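Local coordinates for proline dehydrogenase (Bradyrhizobium japonicum USDA 110, PDB 3HAZ), which probably oxidises proline to glutamate in two steps, using FAD in its proline dehydrogenase part and NAD in its aldehyde dehydrogenase part, at residues Pro9-Tyr14 with Ala523-Asp528. Numbering follows the deposited sequence.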
ATOM      1  N   PRO A   9      30.705  30.306 -38.164  1.00 38.15           N
ATOM      2  CA  PRO A   9      31.022  29.878 -36.799  1.00 33.40           C
ATOM      3  C   PRO A   9      29.993  28.870 -36.305  1.00 33.80           C
ATOM      4  O   PRO A   9      28.798  29.102 -36.458  1.00 31.90           O
ATOM      5  CB  PRO A   9      30.933  31.176 -36.002  1.00 38.27           C
ATOM      6  CG  PRO A   9      31.297  32.239 -36.995  1.00 39.88           C
ATOM      7  CD  PRO A   9      30.747  31.771 -38.315  1.00 38.15           C
ATOM      8  N   PHE A  10      30.458  27.763 -35.733  1.00 27.43           N
ATOM      9  CA  PHE A  10      29.567  26.686 -35.308  1.00 27.18           C
ATOM     10  C   PHE A  10      28.546  27.148 -34.265  1.00 33.81           C
ATOM     11  O   PHE A  10      28.903  27.789 -33.276  1.00 32.16           O
ATOM     12  CB  PHE A  10      30.387  25.521 -34.761  1.00 23.25           C
ATOM     13  CG  PHE A  10      29.577  24.299 -34.446  1.00 26.06           C
ATOM     14  CD1 PHE A  10      29.172  23.442 -35.455  1.00 31.96           C
ATOM     15  CD2 PHE A  10      29.248  23.991 -33.141  1.00 24.01           C
ATOM     16  CE1 PHE A  10      28.438  22.304 -35.165  1.00 34.12           C
ATOM     17  CE2 PHE A  10      28.513  22.853 -32.841  1.00 22.19           C
ATOM     18  CZ  PHE A  10      28.107  22.011 -33.855  1.00 30.52           C
ATOM     19  N   THR A  11      27.277  26.803 -34.478  1.00 33.88           N
ATOM     20  CA  THR A  11      26.216  27.251 -33.584  1.00 36.60           C
ATOM     21  C   THR A  11      24.979  26.335 -33.563  1.00 47.67           C
ATOM     22  O   THR A  11      23.844  26.807 -33.623  1.00 56.85           O
ATOM     23  CB  THR A  11      25.793  28.706 -33.916  1.00 41.72           C
ATOM     24  OG1 THR A  11      24.718  29.107 -33.060  1.00 40.40           O
ATOM     25  CG2 THR A  11      25.353  28.824 -35.370  1.00 37.72           C
ATOM     26  N   ALA A  12      25.201  25.030 -33.459  1.00 41.15           N
ATOM     27  CA  ALA A  12      24.097  24.072 -33.365  1.00 35.31           C
ATOM     28  C   ALA A  12      23.308  24.241 -32.065  1.00 35.74           C
ATOM     29  O   ALA A  12      23.856  24.696 -31.058  1.00 31.54           O
ATOM     30  CB  ALA A  12      24.623  22.647 -33.478  1.00 28.40           C
ATOM     31  N   PRO A  13      22.013  23.874 -32.083  1.00 33.30           N
ATOM     32  CA  PRO A  13      21.200  23.922 -30.861  1.00 28.31           C
ATOM     33  C   PRO A  13      21.832  23.091 -29.747  1.00 26.97           C
ATOM     34  O   PRO A  13      22.225  21.946 -29.977  1.00 23.18           O
ATOM     35  CB  PRO A  13      19.864  23.313 -31.305  1.00 31.09           C
ATOM     36  CG  PRO A  13      19.798  23.617 -32.778  1.00 29.61           C
ATOM     37  CD  PRO A  13      21.224  23.458 -33.256  1.00 32.12           C
ATOM     38  N   TYR A  14      21.909  23.674 -28.554  1.00 23.71           N
ATOM     39  CA  TYR A  14      22.696  23.128 -27.453  1.00 24.32           C
ATOM     40  C   TYR A  14      22.146  21.824 -26.888  1.00 25.84           C
ATOM     41  O   TYR A  14      22.896  20.876 -26.662  1.00 26.41           O
ATOM     42  CB  TYR A  14      22.801  24.163 -26.327  1.00 24.06           C
ATOM     43  CG  TYR A  14      23.998  23.982 -25.417  1.00 24.75           C
ATOM     44  CD1 TYR A  14      25.276  24.345 -25.838  1.00 29.60           C
ATOM     45  CD2 TYR A  14      23.851  23.459 -24.136  1.00 20.62           C
ATOM     46  CE1 TYR A  14      26.373  24.193 -25.009  1.00 25.55           C
ATOM     47  CE2 TYR A  14      24.942  23.302 -23.302  1.00 24.71           C
ATOM     48  CZ  TYR A  14      26.202  23.672 -23.744  1.00 27.34           C
ATOM     49  OH  TYR A  14      27.292  23.519 -22.917  1.00 23.46           O
ATOM     50  N   ALA A 523      26.933  28.833 -25.268  1.00 20.74           N
ATOM     51  CA  ALA A 523      26.132  28.718 -26.481  1.00 23.69           C
ATOM     52  C   ALA A 523      25.952  30.116 -27.048  1.00 28.82           C
ATOM     53  O   ALA A 523      25.147  30.895 -26.538  1.00 32.53           O
ATOM     54  CB  ALA A 523      24.776  28.094 -26.170  1.00 21.39           C
ATOM     55  N   ARG A 524      26.693  30.434 -28.106  1.00 29.51           N
ATOM     56  CA  ARG A 524      26.775  31.818 -28.580  1.00 25.64           C
ATOM     57  C   ARG A 524      25.419  32.441 -28.925  1.00 29.65           C
ATOM     58  O   ARG A 524      25.225  33.645 -28.758  1.00 34.38           O
ATOM     59  CB  ARG A 524      27.757  31.955 -29.750  1.00 26.95           C
ATOM     60  CG  ARG A 524      27.264  31.410 -31.082  1.00 33.92           C
ATOM     61  CD  ARG A 524      28.300  31.624 -32.195  1.00 38.27           C
ATOM     62  NE  ARG A 524      29.155  30.456 -32.413  1.00 35.98           N
ATOM     63  CZ  ARG A 524      30.488  30.469 -32.409  1.00 30.56           C
ATOM     64  NH1 ARG A 524      31.157  31.593 -32.196  1.00 29.67           N
ATOM     65  NH2 ARG A 524      31.160  29.345 -32.631  1.00 30.11           N
ATOM     66  N   THR A 525      24.482  31.629 -29.401  1.00 28.42           N
ATOM     67  CA  THR A 525      23.147  32.133 -29.697  1.00 31.37           C
ATOM     68  C   THR A 525      22.470  32.619 -28.418  1.00 28.91           C
ATOM     69  O   THR A 525      21.847  33.681 -28.402  1.00 28.19           O
ATOM     70  CB  THR A 525      22.263  31.064 -30.373  1.00 42.18           C
ATOM     71  OG1 THR A 525      22.883  30.628 -31.589  1.00 54.78           O
ATOM     72  CG2 THR A 525      20.898  31.634 -30.700  1.00 40.25           C
ATOM     73  N   ALA A 526      22.605  31.840 -27.348  1.00 22.25           N
ATOM     74  CA  ALA A 526      21.992  32.176 -26.062  1.00 19.53           C
ATOM     75  C   ALA A 526      22.650  33.389 -25.411  1.00 23.26           C
ATOM     76  O   ALA A 526      21.960  34.278 -24.908  1.00 28.20           O
ATOM     77  CB  ALA A 526      22.037  30.965 -25.110  1.00 18.12           C
ATOM     78  N   LEU A 527      23.983  33.425 -25.419  1.00 22.27           N
ATOM     79  CA  LEU A 527      24.712  34.543 -24.830  1.00 26.94           C
ATOM     80  C   LEU A 527      24.499  35.835 -25.631  1.00 29.23           C
ATOM     81  O   LEU A 527      24.306  36.910 -25.056  1.00 28.36           O
ATOM     82  CB  LEU A 527      26.209  34.227 -24.717  1.00 28.78           C
ATOM     83  CG  LEU A 527      27.064  35.361 -24.145  1.00 27.54           C
ATOM     84  CD1 LEU A 527      26.558  35.791 -22.768  1.00 21.72           C
ATOM     85  CD2 LEU A 527      28.533  34.968 -24.077  1.00 29.73           C
ATOM     86  N   ASP A 528      24.537  35.728 -26.955  1.00 22.82           N
ATOM     87  CA  ASP A 528      24.345  36.902 -27.812  1.00 26.77           C
ATOM     88  C   ASP A 528      22.953  37.497 -27.634  1.00 27.35           C
ATOM     89  O   ASP A 528      22.786  38.716 -27.626  1.00 29.41           O
ATOM     90  CB  ASP A 528      24.566  36.554 -29.289  1.00 26.38           C
ATOM     91  CG  ASP A 528      26.018  36.215 -29.606  1.00 42.92           C
ATOM     92  OD1 ASP A 528      26.899  36.447 -28.749  1.00 43.83           O
ATOM     93  OD2 ASP A 528      26.273  35.716 -30.726  1.00 41.65           O
TER
HETATM   94  O   HOH W   1      24.831  28.822 -30.313  1.00 28.24           O
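An irregular N-terminal segment, 9-14, is pinned to the first turn of helix 524-536 on the flank of the proline dehydrogenase barrel, chiefly by the side chain of Arg524. Its guanidinium meets the Phe10 carbonyl side-on, two nitrogens converging on one oxygen: NE to O of Phe10 is 2.8 Å, and NH2 reaches the same O at 2.8 Å. The acceptor lies close to the guanidinium plane, yet the two donors differ. NH2 lies in the carbonyl plane on a lone pair, whereas NE sits above that plane, and both hydrogen bonds are bent, with N-H...O angles of 142° for NH2 and 145° for NE. Pro9 lies over the centre of one guanidinium face, its CB 3.7 Å from CZ of Arg524. The arginine gets there with CG in the crowded position between backbone N and carbonyl carbon (chi1 74°) and a bend at chi3. An alanine here would remove both bonds to Phe10 O and the flat surface under Pro9, and would probably loosen the N-terminal segment from the helix.

Next to this grip, Thr11 crosses Arg524 at about a right angle, its OG1 4.0 Å from CG of the arginine. A water bridges onward, accepting from N of Thr525 and hydrogen-bonding to OG1 of Thr11. Tyr14 has CG anti to its backbone N, and its CD1 comes to 3.8 Å from CB of the helix N-cap residue, Ala523. The FAD is about 13 Å from the Tyr14 side chain, so this is packing outside the flavin's first shell. Further out, Phe10 packs against Leu287 and Leu291 of helix 287-298, and Arg524 is tied to the same helix by its backbone N, bonded to OE1 of Glu288, and by NH1, in a salt bridge to OD2 of Asp292.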